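Local coordinates for protein terminal uridylyltransferase 1 (Trypanosoma brucei, PDB 5HZD) that uses UTP to add uridines to the 3' hydroxyl of guide RNAs, ribosomal RNAs and some mRNAs, and takes part in mitochondrial RNA editing, at residues A[33-44]-A[485-496]. Sequence-based numbering, arbitrary orientation. Where two conformers were deposited one is given.
With SO4 (sulfate ion), chain E.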
loop_
_atom_site.group_PDB
_atom_site.type_symbol
_atom_site.label_atom_id
_atom_site.label_comp_id
_atom_site.label_asym_id
_atom_site.label_seq_id
_atom_site.Cartn_x
_atom_site.Cartn_y
_atom_site.Cartn_z
ATOM N N LEU A 33 -15.380 17.094 -21.708
ATOM C CA LEU A 33 -14.820 16.516 -20.503
ATOM C C LEU A 33 -14.792 14.993 -20.575
ATOM O O LEU A 33 -14.065 14.342 -19.830
ATOM C CB LEU A 33 -15.628 16.976 -19.286
ATOM C CG LEU A 33 -15.525 18.484 -19.053
ATOM C CD1 LEU A 33 -16.315 18.857 -17.821
ATOM C CD2 LEU A 33 -14.050 18.867 -18.883
ATOM N N LEU A 34 -15.594 14.437 -21.476
ATOM C CA LEU A 34 -15.672 12.996 -21.615
ATOM C C LEU A 34 -15.710 12.660 -23.102
ATOM O O LEU A 34 -16.667 12.048 -23.589
ATOM C CB LEU A 34 -16.919 12.464 -20.875
ATOM C CG LEU A 34 -18.211 13.260 -21.061
ATOM C CD1 LEU A 34 -19.408 12.333 -21.397
ATOM C CD2 LEU A 34 -18.529 14.088 -19.819
ATOM N N PRO A 35 -14.646 13.049 -23.838
ATOM C CA PRO A 35 -14.691 13.047 -25.304
ATOM C C PRO A 35 -14.813 11.676 -25.965
ATOM O O PRO A 35 -15.245 11.613 -27.118
ATOM C CB PRO A 35 -13.358 13.687 -25.687
ATOM C CG PRO A 35 -12.451 13.344 -24.549
ATOM C CD PRO A 35 -13.320 13.430 -23.326
ATOM N N ASP A 36 -14.436 10.606 -25.270
ATOM C CA ASP A 36 -14.477 9.278 -25.887
ATOM C C ASP A 36 -15.615 8.432 -25.353
ATOM O O ASP A 36 -15.778 7.288 -25.776
ATOM C CB ASP A 36 -13.146 8.543 -25.665
ATOM C CG ASP A 36 -11.969 9.261 -26.315
ATOM O OD1 ASP A 36 -12.157 9.785 -27.429
ATOM O OD2 ASP A 36 -10.869 9.304 -25.714
ATOM N N HIS A 37 -16.399 8.968 -24.423
ATOM C CA HIS A 37 -17.432 8.156 -23.778
ATOM C C HIS A 37 -18.450 7.569 -24.751
ATOM O O HIS A 37 -18.626 6.351 -24.817
ATOM C CB HIS A 37 -18.169 8.918 -22.664
ATOM C CG HIS A 37 -19.207 8.094 -21.969
ATOM N ND1 HIS A 37 -20.564 8.288 -22.154
ATOM C CD2 HIS A 37 -19.084 7.042 -21.131
ATOM C CE1 HIS A 37 -21.225 7.397 -21.433
ATOM N NE2 HIS A 37 -20.354 6.627 -20.811
ATOM N N ALA A 38 -19.151 8.428 -25.481
ATOM C CA ALA A 38 -20.229 7.964 -26.346
ATOM C C ALA A 38 -19.719 6.998 -27.415
ATOM O O ALA A 38 -20.371 6.001 -27.717
ATOM C CB ALA A 38 -20.928 9.141 -26.986
ATOM N N ARG A 39 -18.540 7.292 -27.949
ATOM C CA ARG A 39 -17.906 6.502 -29.004
ATOM C C ARG A 39 -17.483 5.105 -28.562
ATOM O O ARG A 39 -17.758 4.110 -29.239
ATOM C CB ARG A 39 -16.690 7.244 -29.556
ATOM C CG ARG A 39 -16.018 6.506 -30.707
ATOM C CD ARG A 39 -14.893 7.335 -31.319
ATOM N NE ARG A 39 -13.852 7.615 -30.336
ATOM C CZ ARG A 39 -12.855 6.784 -30.046
ATOM N NH1 ARG A 39 -12.754 5.623 -30.673
ATOM N NH2 ARG A 39 -11.965 7.114 -29.126
ATOM N N LEU A 40 -16.798 5.019 -27.429
ATOM C CA LEU A 40 -16.378 3.704 -26.957
ATOM C C LEU A 40 -17.566 2.906 -26.438
ATOM O O LEU A 40 -17.582 1.678 -26.545
ATOM C CB LEU A 40 -15.297 3.827 -25.878
ATOM C CG LEU A 40 -13.955 4.369 -26.366
ATOM C CD1 LEU A 40 -12.919 4.309 -25.246
ATOM C CD2 LEU A 40 -13.472 3.605 -27.623
ATOM N N ARG A 41 -18.544 3.591 -25.843
ATOM C CA ARG A 41 -19.767 2.925 -25.393
ATOM C C ARG A 41 -20.458 2.278 -26.567
ATOM O O ARG A 41 -20.942 1.146 -26.466
ATOM C CB ARG A 41 -20.721 3.903 -24.687
ATOM C CG ARG A 41 -22.136 3.390 -24.409
ATOM C CD ARG A 41 -22.837 4.340 -23.418
ATOM N NE ARG A 41 -24.271 4.108 -23.237
ATOM C CZ ARG A 41 -24.805 3.422 -22.228
ATOM N NH1 ARG A 41 -24.024 2.878 -21.301
ATOM N NH2 ARG A 41 -26.124 3.275 -22.145
ATOM N N ARG A 42 -20.531 3.005 -27.678
ATOM C CA ARG A 42 -21.172 2.458 -28.870
ATOM C C ARG A 42 -20.437 1.239 -29.410
ATOM O O ARG A 42 -21.071 0.240 -29.773
ATOM C CB ARG A 42 -21.305 3.529 -29.963
ATOM C CG ARG A 42 -22.541 4.424 -29.828
ATOM C CD ARG A 42 -22.787 5.275 -31.092
ATOM N NE ARG A 42 -21.809 6.352 -31.238
ATOM C CZ ARG A 42 -20.686 6.257 -31.946
ATOM N NH1 ARG A 42 -20.395 5.132 -32.591
ATOM N NH2 ARG A 42 -19.852 7.289 -32.010
ATOM N N ILE A 43 -19.107 1.309 -29.464
ATOM C CA ILE A 43 -18.314 0.155 -29.909
ATOM C C ILE A 43 -18.552 -1.056 -29.015
ATOM O O ILE A 43 -18.827 -2.161 -29.506
ATOM C CB ILE A 43 -16.816 0.485 -30.041
ATOM C CG1 ILE A 43 -16.625 1.533 -31.141
ATOM C CG2 ILE A 43 -16.021 -0.777 -30.379
ATOM C CD1 ILE A 43 -15.257 2.159 -31.191
ATOM N N ALA A 44 -18.482 -0.859 -27.700
ATOM C CA ALA A 44 -18.665 -1.981 -26.785
ATOM C C ALA A 44 -20.091 -2.515 -26.850
ATOM O O ALA A 44 -20.301 -3.717 -26.735
ATOM C CB ALA A 44 -18.303 -1.584 -25.368
ATOM N N LEU A 485 -18.340 9.560 -15.925
ATOM C CA LEU A 485 -18.383 9.120 -17.315
ATOM C C LEU A 485 -16.954 8.986 -17.852
ATOM O O LEU A 485 -16.710 8.176 -18.756
ATOM C CB LEU A 485 -19.233 10.066 -18.159
ATOM C CG LEU A 485 -20.721 9.993 -17.738
ATOM C CD1 LEU A 485 -21.591 10.838 -18.661
ATOM C CD2 LEU A 485 -21.220 8.528 -17.687
ATOM N N ARG A 486 -16.018 9.763 -17.303
ATOM C CA ARG A 486 -14.593 9.521 -17.571
ATOM C C ARG A 486 -14.178 8.131 -17.094
ATOM O O ARG A 486 -13.437 7.425 -17.784
ATOM C CB ARG A 486 -13.701 10.626 -16.966
ATOM C CG ARG A 486 -13.914 11.976 -17.658
ATOM C CD ARG A 486 -13.179 13.129 -16.953
ATOM N NE ARG A 486 -11.734 12.906 -16.952
ATOM C CZ ARG A 486 -10.938 13.269 -17.953
ATOM N NH1 ARG A 486 -11.455 13.867 -19.019
ATOM N NH2 ARG A 486 -9.630 13.033 -17.894
ATOM N N VAL A 487 -14.657 7.719 -15.928
ATOM C CA VAL A 487 -14.377 6.385 -15.420
ATOM C C VAL A 487 -15.006 5.320 -16.317
ATOM O O VAL A 487 -14.344 4.364 -16.720
ATOM C CB VAL A 487 -14.881 6.212 -13.974
ATOM C CG1 VAL A 487 -14.668 4.763 -13.518
ATOM C CG2 VAL A 487 -14.106 7.165 -13.050
ATOM N N ARG A 488 -16.291 5.478 -16.629
ATOM C CA ARG A 488 -16.953 4.528 -17.516
ATOM C C ARG A 488 -16.227 4.419 -18.850
ATOM O O ARG A 488 -16.144 3.327 -19.415
ATOM C CB ARG A 488 -18.416 4.905 -17.760
ATOM C CG ARG A 488 -19.317 4.823 -16.502
ATOM C CD ARG A 488 -19.373 3.426 -15.855
ATOM N NE ARG A 488 -19.981 2.429 -16.740
ATOM C CZ ARG A 488 -21.294 2.241 -16.907
ATOM N NH1 ARG A 488 -22.200 2.993 -16.267
ATOM N NH2 ARG A 488 -21.716 1.282 -17.718
ATOM N N THR A 489 -15.742 5.541 -19.380
ATOM C CA THR A 489 -14.974 5.529 -20.638
ATOM C C THR A 489 -13.810 4.560 -20.552
ATOM O O THR A 489 -13.609 3.728 -21.463
ATOM C CB THR A 489 -14.377 6.911 -20.992
ATOM O OG1 THR A 489 -15.438 7.849 -21.206
ATOM C CG2 THR A 489 -13.560 6.854 -22.273
ATOM N N GLU A 490 -13.051 4.668 -19.461
ATOM C CA GLU A 490 -11.879 3.808 -19.290
ATOM C C GLU A 490 -12.244 2.335 -19.102
ATOM O O GLU A 490 -11.486 1.448 -19.546
ATOM C CB GLU A 490 -10.966 4.310 -18.162
ATOM C CG GLU A 490 -10.420 5.744 -18.391
ATOM C CD GLU A 490 -9.727 5.947 -19.742
ATOM O OE1 GLU A 490 -9.047 5.018 -20.253
ATOM O OE2 GLU A 490 -9.873 7.062 -20.333
ATOM N N LEU A 491 -13.387 2.049 -18.485
ATOM C CA LEU A 491 -13.789 0.641 -18.353
ATOM C C LEU A 491 -14.133 0.077 -19.738
ATOM O O LEU A 491 -13.759 -1.067 -20.051
ATOM C CB LEU A 491 -14.968 0.538 -17.390
ATOM C CG LEU A 491 -14.573 0.789 -15.940
ATOM C CD1 LEU A 491 -15.818 1.118 -15.123
ATOM C CD2 LEU A 491 -13.856 -0.426 -15.334
ATOM N N TYR A 492 -14.804 0.860 -20.589
ATOM C CA TYR A 492 -15.075 0.378 -21.948
ATOM C C TYR A 492 -13.770 0.185 -22.688
ATOM O O TYR A 492 -13.628 -0.785 -23.435
ATOM C CB TYR A 492 -15.931 1.364 -22.772
ATOM C CG TYR A 492 -17.327 1.577 -22.291
ATOM C CD1 TYR A 492 -18.200 0.509 -22.140
ATOM C CD2 TYR A 492 -17.793 2.862 -22.037
ATOM C CE1 TYR A 492 -19.507 0.711 -21.706
ATOM C CE2 TYR A 492 -19.092 3.082 -21.598
ATOM C CZ TYR A 492 -19.941 2.006 -21.445
ATOM O OH TYR A 492 -21.232 2.206 -21.001
ATOM N N ARG A 493 -12.814 1.114 -22.521
ATOM C CA ARG A 493 -11.554 1.052 -23.233
ATOM C C ARG A 493 -10.791 -0.205 -22.801
ATOM O O ARG A 493 -10.209 -0.902 -23.653
ATOM C CB ARG A 493 -10.730 2.310 -22.978
ATOM C CG ARG A 493 -9.598 2.468 -23.957
ATOM C CD ARG A 493 -8.595 3.556 -23.633
ATOM N NE ARG A 493 -9.165 4.787 -23.096
ATOM C CZ ARG A 493 -9.623 5.821 -23.803
ATOM N NH1 ARG A 493 -9.645 5.836 -25.142
ATOM N NH2 ARG A 493 -10.086 6.864 -23.141
ATOM N N GLY A 494 -10.825 -0.521 -21.511
ATOM C CA GLY A 494 -10.145 -1.722 -21.039
ATOM C C GLY A 494 -10.737 -2.987 -21.638
ATOM O O GLY A 494 -9.997 -3.890 -22.047
ATOM N N LEU A 495 -12.068 -3.052 -21.692
ATOM C CA LEU A 495 -12.788 -4.196 -22.245
ATOM C C LEU A 495 -12.354 -4.418 -23.685
ATOM O O LEU A 495 -11.983 -5.528 -24.075
ATOM C CB LEU A 495 -14.286 -3.926 -22.215
ATOM C CG LEU A 495 -15.188 -5.016 -22.766
ATOM C CD1 LEU A 495 -15.065 -6.256 -21.882
ATOM C CD2 LEU A 495 -16.633 -4.544 -22.800
ATOM N N LEU A 496 -12.393 -3.353 -24.474
ATOM C CA LEU A 496 -12.096 -3.457 -25.896
ATOM C C LEU A 496 -10.643 -3.828 -26.129
ATOM O O LEU A 496 -10.333 -4.539 -27.099
ATOM C CB LEU A 496 -12.463 -2.163 -26.633
ATOM C CG LEU A 496 -13.950 -1.830 -26.560
ATOM C CD1 LEU A 496 -14.255 -0.411 -27.090
ATOM C CD2 LEU A 496 -14.766 -2.865 -27.298
HETATM S S SO4 E . -9.172 4.625 -28.399
HETATM O O1 SO4 E . -9.385 6.030 -28.049
HETATM O O2 SO4 E . -9.315 3.775 -27.209
HETATM O O3 SO4 E . -7.821 4.476 -28.944
HETATM O O4 SO4 E . -10.163 4.241 -29.407
HETATM O O HOH W 1 -10.349 9.413 -23.230
HETATM O O HOH W 2 -21.445 4.608 -19.346
HETATM O O HOH W 3 -24.813 1.332 -18.944
#
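Just beyond the zinc-binding residues of the atypical C2H2 finger, the chain turns into helix 37-47, which packs in knobs-into-holes fashion on helix 481-497 near the C-terminus; the axes of 37-44 and 485-496 approach to 9.0 Å with their N-to-C directions 39° apart. His37, Leu40 and Tyr492 are the knobs. His37 sits among Leu485, Arg488, Thr489 and Tyr492: Leu485 CD2 lies over one ring face, 4.1 Å from the centroid, while Thr489 OG1 comes to the ring edge and also bonds back to Leu485 O. With CG anti to the backbone N (chi1 -179°), the imidazole reaches across helix 485-496 toward the Tyr492 ring, and His37 NE2 and Tyr492 OH share a water. Tyr492 is set among His37, Leu40, Arg41 and Ala44; Arg41 CA lies over one face of its ring, 3.9 Å from the centroid, a CH-pi contact, and Ala44 CB meets Tyr492 CD1 at 3.8 Å. Leu40 spreads its branches, CD1 over the guanidinium face of Arg493 and CD2 toward Leu496 CD1. Along the polar flank, Arg493 grips Glu490 side-on through NE and NH2, and its NH2 makes a long salt bridge with Asp36 OD2 (3.6 Å), the carboxylate and guanidinium planes nearly perpendicular. A sulfate, probably from the crystallisation liquor, takes bonds from Arg39 NH1 and NH2 at O4 and O1 and from Arg493 NH1 at O2 (2.9 Å). At the finger end, Arg486 NH1 donates to Leu33 O (2.8 Å, 158° at the hydrogen). An apolar and aromatic seam, flanked by one salt-bridge network, thus joins the finger's end and helix 37-47 to helix 481-497, consistent with the finger being required for folding of the catalytic domain.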